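PDB 2O8R: polyphosphate kinase from Porphyromonas gingivalis, which probably catalyses the reversible transfer of the terminal phosphate of ATP to a growing long-chain polyphosphate, with magnesium as cofactor. Local coordinates for residues A[559-573]-A[581-595]. The protein carries 3 engineered substitutions. Sequence-based numbering, arbitrary orientation.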
# COMPACT_ATOMS: atom_id res chain seq x y z
N SER A 559 -29.17 -14.59 37.01
CA SER A 559 -28.68 -13.98 38.24
C SER A 559 -29.74 -14.07 39.34
O SER A 559 -29.48 -14.64 40.42
CB SER A 559 -28.31 -12.51 38.00
OG SER A 559 -27.81 -11.91 39.18
N GLU A 560 -30.92 -13.53 39.05
CA GLU A 560 -32.10 -13.62 39.92
C GLU A 560 -32.32 -15.04 40.44
O GLU A 560 -32.65 -15.23 41.61
CB GLU A 560 -33.35 -13.15 39.17
CG GLU A 560 -33.48 -11.63 39.05
CD GLU A 560 -34.56 -11.20 38.07
OE1 GLU A 560 -34.95 -12.02 37.21
OE2 GLU A 560 -35.01 -10.04 38.16
N ALA A 561 -32.12 -16.03 39.56
CA ALA A 561 -32.31 -17.44 39.90
C ALA A 561 -31.18 -18.04 40.73
O ALA A 561 -31.18 -19.24 40.96
CB ALA A 561 -32.46 -18.25 38.63
N GLY A 562 -30.21 -17.23 41.14
CA GLY A 562 -29.07 -17.75 41.87
C GLY A 562 -27.90 -18.25 41.03
O GLY A 562 -26.92 -18.77 41.59
N VAL A 563 -27.97 -18.10 39.70
CA VAL A 563 -26.81 -18.41 38.85
C VAL A 563 -25.76 -17.29 38.92
O VAL A 563 -26.07 -16.12 38.71
CB VAL A 563 -27.20 -18.68 37.36
CG1 VAL A 563 -25.99 -19.13 36.55
CG2 VAL A 563 -28.33 -19.72 37.24
N GLU A 564 -24.52 -17.66 39.24
CA GLU A 564 -23.39 -16.72 39.29
C GLU A 564 -22.73 -16.52 37.92
O GLU A 564 -22.47 -17.49 37.20
CB GLU A 564 -22.32 -17.24 40.24
CG GLU A 564 -22.65 -17.14 41.70
CD GLU A 564 -21.41 -17.31 42.57
OE1 GLU A 564 -20.34 -17.69 42.03
OE2 GLU A 564 -21.51 -17.05 43.78
N ILE A 565 -22.46 -15.26 37.58
CA ILE A 565 -21.93 -14.93 36.26
C ILE A 565 -20.69 -14.02 36.27
O ILE A 565 -20.71 -12.91 36.83
CB ILE A 565 -23.03 -14.30 35.36
CG1 ILE A 565 -24.37 -15.03 35.49
CG2 ILE A 565 -22.57 -14.29 33.90
CD1 ILE A 565 -25.52 -14.38 34.77
N ASP A 566 -19.61 -14.49 35.65
CA ASP A 566 -18.47 -13.64 35.33
C ASP A 566 -18.46 -13.25 33.85
O ASP A 566 -18.33 -14.11 32.97
CB ASP A 566 -17.16 -14.35 35.66
CG ASP A 566 -16.63 -13.98 37.02
OD1 ASP A 566 -16.52 -12.77 37.32
OD2 ASP A 566 -16.31 -14.90 37.78
N LEU A 567 -18.59 -11.96 33.59
CA LEU A 567 -18.50 -11.41 32.25
C LEU A 567 -17.17 -10.71 32.09
O LEU A 567 -16.81 -9.88 32.91
CB LEU A 567 -19.60 -10.37 32.01
CG LEU A 567 -21.01 -10.89 31.79
CD1 LEU A 567 -22.00 -9.74 31.80
CD2 LEU A 567 -21.10 -11.65 30.49
N ILE A 568 -16.44 -11.07 31.03
CA ILE A 568 -15.24 -10.34 30.64
C ILE A 568 -15.52 -9.68 29.28
O ILE A 568 -15.42 -10.32 28.22
CB ILE A 568 -14.01 -11.26 30.62
CG1 ILE A 568 -13.83 -11.94 31.98
CG2 ILE A 568 -12.76 -10.49 30.28
CD1 ILE A 568 -12.67 -12.93 32.04
N VAL A 569 -15.92 -8.42 29.32
CA VAL A 569 -16.32 -7.66 28.12
C VAL A 569 -15.53 -6.37 27.98
O VAL A 569 -15.63 -5.50 28.84
CB VAL A 569 -17.80 -7.28 28.18
CG1 VAL A 569 -18.17 -6.43 26.97
CG2 VAL A 569 -18.64 -8.53 28.21
N ARG A 570 -14.75 -6.23 26.91
CA ARG A 570 -13.89 -5.05 26.80
C ARG A 570 -14.60 -3.83 26.24
O ARG A 570 -14.36 -2.71 26.69
CB ARG A 570 -12.57 -5.33 26.08
CG ARG A 570 -12.70 -5.81 24.68
CD ARG A 570 -11.48 -5.51 23.84
NE ARG A 570 -11.92 -5.38 22.46
CZ ARG A 570 -11.83 -4.28 21.72
NH1 ARG A 570 -11.23 -3.20 22.21
NH2 ARG A 570 -12.31 -4.27 20.49
N GLY A 571 -15.50 -4.05 25.29
CA GLY A 571 -16.16 -2.92 24.63
C GLY A 571 -17.51 -2.58 25.23
O GLY A 571 -17.63 -2.32 26.43
N ILE A 572 -18.52 -2.58 24.38
CA ILE A 572 -19.86 -2.21 24.78
C ILE A 572 -20.47 -3.26 25.68
O ILE A 572 -20.51 -4.43 25.34
CB ILE A 572 -20.76 -1.97 23.57
CG1 ILE A 572 -20.39 -0.67 22.86
CG2 ILE A 572 -22.21 -1.88 23.98
CD1 ILE A 572 -21.19 -0.48 21.59
N CYS A 573 -20.93 -2.83 26.85
CA CYS A 573 -21.75 -3.66 27.71
C CYS A 573 -22.98 -2.91 28.20
O CYS A 573 -22.86 -1.86 28.82
CB CYS A 573 -20.93 -4.15 28.89
SG CYS A 573 -21.77 -5.43 29.81
N GLN A 581 -31.12 -7.14 40.02
CA GLN A 581 -31.32 -8.12 38.95
C GLN A 581 -30.03 -8.73 38.43
O GLN A 581 -30.05 -9.70 37.68
CB GLN A 581 -32.11 -7.50 37.79
CG GLN A 581 -33.41 -6.83 38.21
CD GLN A 581 -33.30 -5.32 38.40
OE1 GLN A 581 -34.00 -4.56 37.75
NE2 GLN A 581 -32.43 -4.89 39.31
N SER A 582 -28.91 -8.14 38.85
CA SER A 582 -27.58 -8.53 38.41
C SER A 582 -26.71 -8.80 39.62
O SER A 582 -25.47 -8.80 39.54
CB SER A 582 -26.97 -7.42 37.55
OG SER A 582 -26.58 -6.31 38.35
N ARG A 583 -27.37 -9.03 40.75
CA ARG A 583 -26.73 -9.25 42.04
C ARG A 583 -25.66 -10.34 41.99
O ARG A 583 -24.64 -10.23 42.66
CB ARG A 583 -27.80 -9.51 43.11
CG ARG A 583 -27.43 -10.46 44.26
CD ARG A 583 -28.42 -10.35 45.44
NE ARG A 583 -29.80 -10.08 45.02
CZ ARG A 583 -30.46 -8.95 45.28
NH1 ARG A 583 -29.87 -7.96 45.95
NH2 ARG A 583 -31.71 -8.80 44.86
N ASN A 584 -25.88 -11.37 41.18
CA ASN A 584 -24.90 -12.45 41.05
C ASN A 584 -23.97 -12.34 39.85
O ASN A 584 -23.31 -13.31 39.49
CB ASN A 584 -25.62 -13.79 40.99
CG ASN A 584 -26.23 -14.16 42.30
OD1 ASN A 584 -25.64 -13.92 43.35
ND2 ASN A 584 -27.42 -14.73 42.27
N ILE A 585 -23.91 -11.15 39.25
CA ILE A 585 -23.05 -10.92 38.09
C ILE A 585 -21.86 -10.02 38.43
O ILE A 585 -22.02 -8.99 39.07
CB ILE A 585 -23.84 -10.34 36.90
CG1 ILE A 585 -25.15 -11.11 36.72
CG2 ILE A 585 -23.00 -10.40 35.61
CD1 ILE A 585 -25.97 -10.73 35.51
N ARG A 586 -20.66 -10.44 38.00
CA ARG A 586 -19.47 -9.58 38.04
C ARG A 586 -19.02 -9.25 36.62
O ARG A 586 -18.90 -10.13 35.77
CB ARG A 586 -18.31 -10.25 38.79
CG ARG A 586 -18.48 -10.30 40.29
CD ARG A 586 -17.18 -10.49 41.04
NE ARG A 586 -16.26 -11.47 40.45
CZ ARG A 586 -16.41 -12.80 40.49
NH1 ARG A 586 -17.47 -13.38 41.06
NH2 ARG A 586 -15.47 -13.56 39.93
N VAL A 587 -18.78 -7.97 36.37
CA VAL A 587 -18.40 -7.51 35.04
C VAL A 587 -16.97 -6.98 35.03
O VAL A 587 -16.64 -5.99 35.68
CB VAL A 587 -19.36 -6.43 34.54
CG1 VAL A 587 -18.88 -5.86 33.21
CG2 VAL A 587 -20.76 -7.00 34.40
N THR A 588 -16.14 -7.66 34.26
CA THR A 588 -14.75 -7.27 34.13
C THR A 588 -14.46 -6.80 32.72
O THR A 588 -14.74 -7.49 31.74
CB THR A 588 -13.83 -8.43 34.50
OG1 THR A 588 -14.11 -8.83 35.85
CG2 THR A 588 -12.36 -8.03 34.38
N ARG A 589 -13.92 -5.59 32.62
CA ARG A 589 -13.34 -5.12 31.38
C ARG A 589 -11.83 -5.20 31.48
O ARG A 589 -11.21 -4.56 32.34
CB ARG A 589 -13.77 -3.69 31.12
CG ARG A 589 -12.96 -2.99 30.07
CD ARG A 589 -13.44 -1.57 29.96
NE ARG A 589 -14.72 -1.55 29.28
CZ ARG A 589 -15.66 -0.63 29.47
NH1 ARG A 589 -15.47 0.35 30.34
NH2 ARG A 589 -16.80 -0.71 28.79
N LEU A 590 -11.24 -6.01 30.61
CA LEU A 590 -9.79 -6.10 30.51
C LEU A 590 -9.31 -5.40 29.25
O LEU A 590 -9.65 -5.80 28.14
CB LEU A 590 -9.35 -7.57 30.50
CG LEU A 590 -7.83 -7.75 30.41
CD1 LEU A 590 -7.14 -7.09 31.60
CD2 LEU A 590 -7.46 -9.23 30.29
N VAL A 591 -8.54 -4.33 29.45
CA VAL A 591 -7.86 -3.59 28.39
C VAL A 591 -6.38 -3.52 28.75
O VAL A 591 -6.02 -3.12 29.86
CB VAL A 591 -8.43 -2.17 28.23
CG1 VAL A 591 -7.44 -1.23 27.51
CG2 VAL A 591 -9.76 -2.21 27.52
N ASP A 592 -5.54 -3.93 27.81
CA ASP A 592 -4.09 -3.96 27.96
C ASP A 592 -3.52 -3.77 26.54
O ASP A 592 -4.26 -3.39 25.63
CB ASP A 592 -3.69 -5.32 28.55
CG ASP A 592 -2.35 -5.29 29.31
OD1 ASP A 592 -1.61 -4.29 29.26
OD2 ASP A 592 -2.03 -6.31 29.96
N MSE A 593 -2.23 -4.04 26.36
CA MSE A 593 -1.58 -3.84 25.06
C MSE A 593 -2.18 -4.64 23.90
O MSE A 593 -2.30 -4.11 22.78
CB MSE A 593 -0.10 -4.15 25.17
CG MSE A 593 0.69 -3.59 24.01
SE MSE A 593 2.58 -4.02 24.09
CE MSE A 593 3.24 -2.40 23.21
N TYR A 594 -2.54 -5.90 24.14
CA TYR A 594 -3.18 -6.72 23.13
C TYR A 594 -4.66 -6.46 23.17
O TYR A 594 -5.23 -6.24 24.23
CB TYR A 594 -2.95 -8.22 23.36
CG TYR A 594 -1.51 -8.66 23.42
CD1 TYR A 594 -0.53 -8.03 22.67
CD2 TYR A 594 -1.14 -9.73 24.21
CE1 TYR A 594 0.77 -8.44 22.73
CE2 TYR A 594 0.15 -10.15 24.26
CZ TYR A 594 1.11 -9.50 23.53
OH TYR A 594 2.41 -9.93 23.61
N LEU A 595 -5.30 -6.48 22.01
CA LEU A 595 -6.73 -6.29 21.97
C LEU A 595 -7.38 -7.63 22.33
O LEU A 595 -7.19 -8.64 21.65
CB LEU A 595 -7.17 -5.75 20.61
CG LEU A 595 -8.63 -5.34 20.41
CD1 LEU A 595 -8.77 -4.00 19.69
CD2 LEU A 595 -9.32 -6.41 19.64
O HOH W 1 -16.08 -10.52 35.79
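Ser559 O is gripped by two donors, Asn584 ND2 at 2.8 Å and Gly562 N of the Schellman motif that ends helix 549-560, which reach it from opposite faces of its carbonyl plane. Asn584 N donates a hydrogen bond to Ser559 OG (2.8 Å), the serine chi1 of -179° turning the hydroxyl away from Ser559 N. Through both bonds this asparagine ties the helix end to the start of strand 585-589. That strand runs parallel to strand 564-569 in the mixed sheet of the second PLD-like C-terminal domain, and five backbone hydrogen bonds, running from Ile565 N-Asn584 O to Val569 N-Thr588 O, join the two. On one face Ile565 and Ile585 lie side by side, with their CD1 atoms 3.8 Å apart. On the other, Arg586, bent at chi3, brings NH2 to 2.7 Å from Asp566 OD2 in a salt bridge; carboxylate and guanidinium planes stand 82° apart, and Tyr538 OH binds the same oxygen. Arg589 holds the loop that leaves strand 564-569, with NE on Arg570 O and NH2 on Gly571 O, while its NH1 reaches Asn665 and Ser19. Arg570, predicted to bind ATP, carries Leu595 over one guanidinium face, with CG of the leucine 3.6 Å from Arg570 CZ.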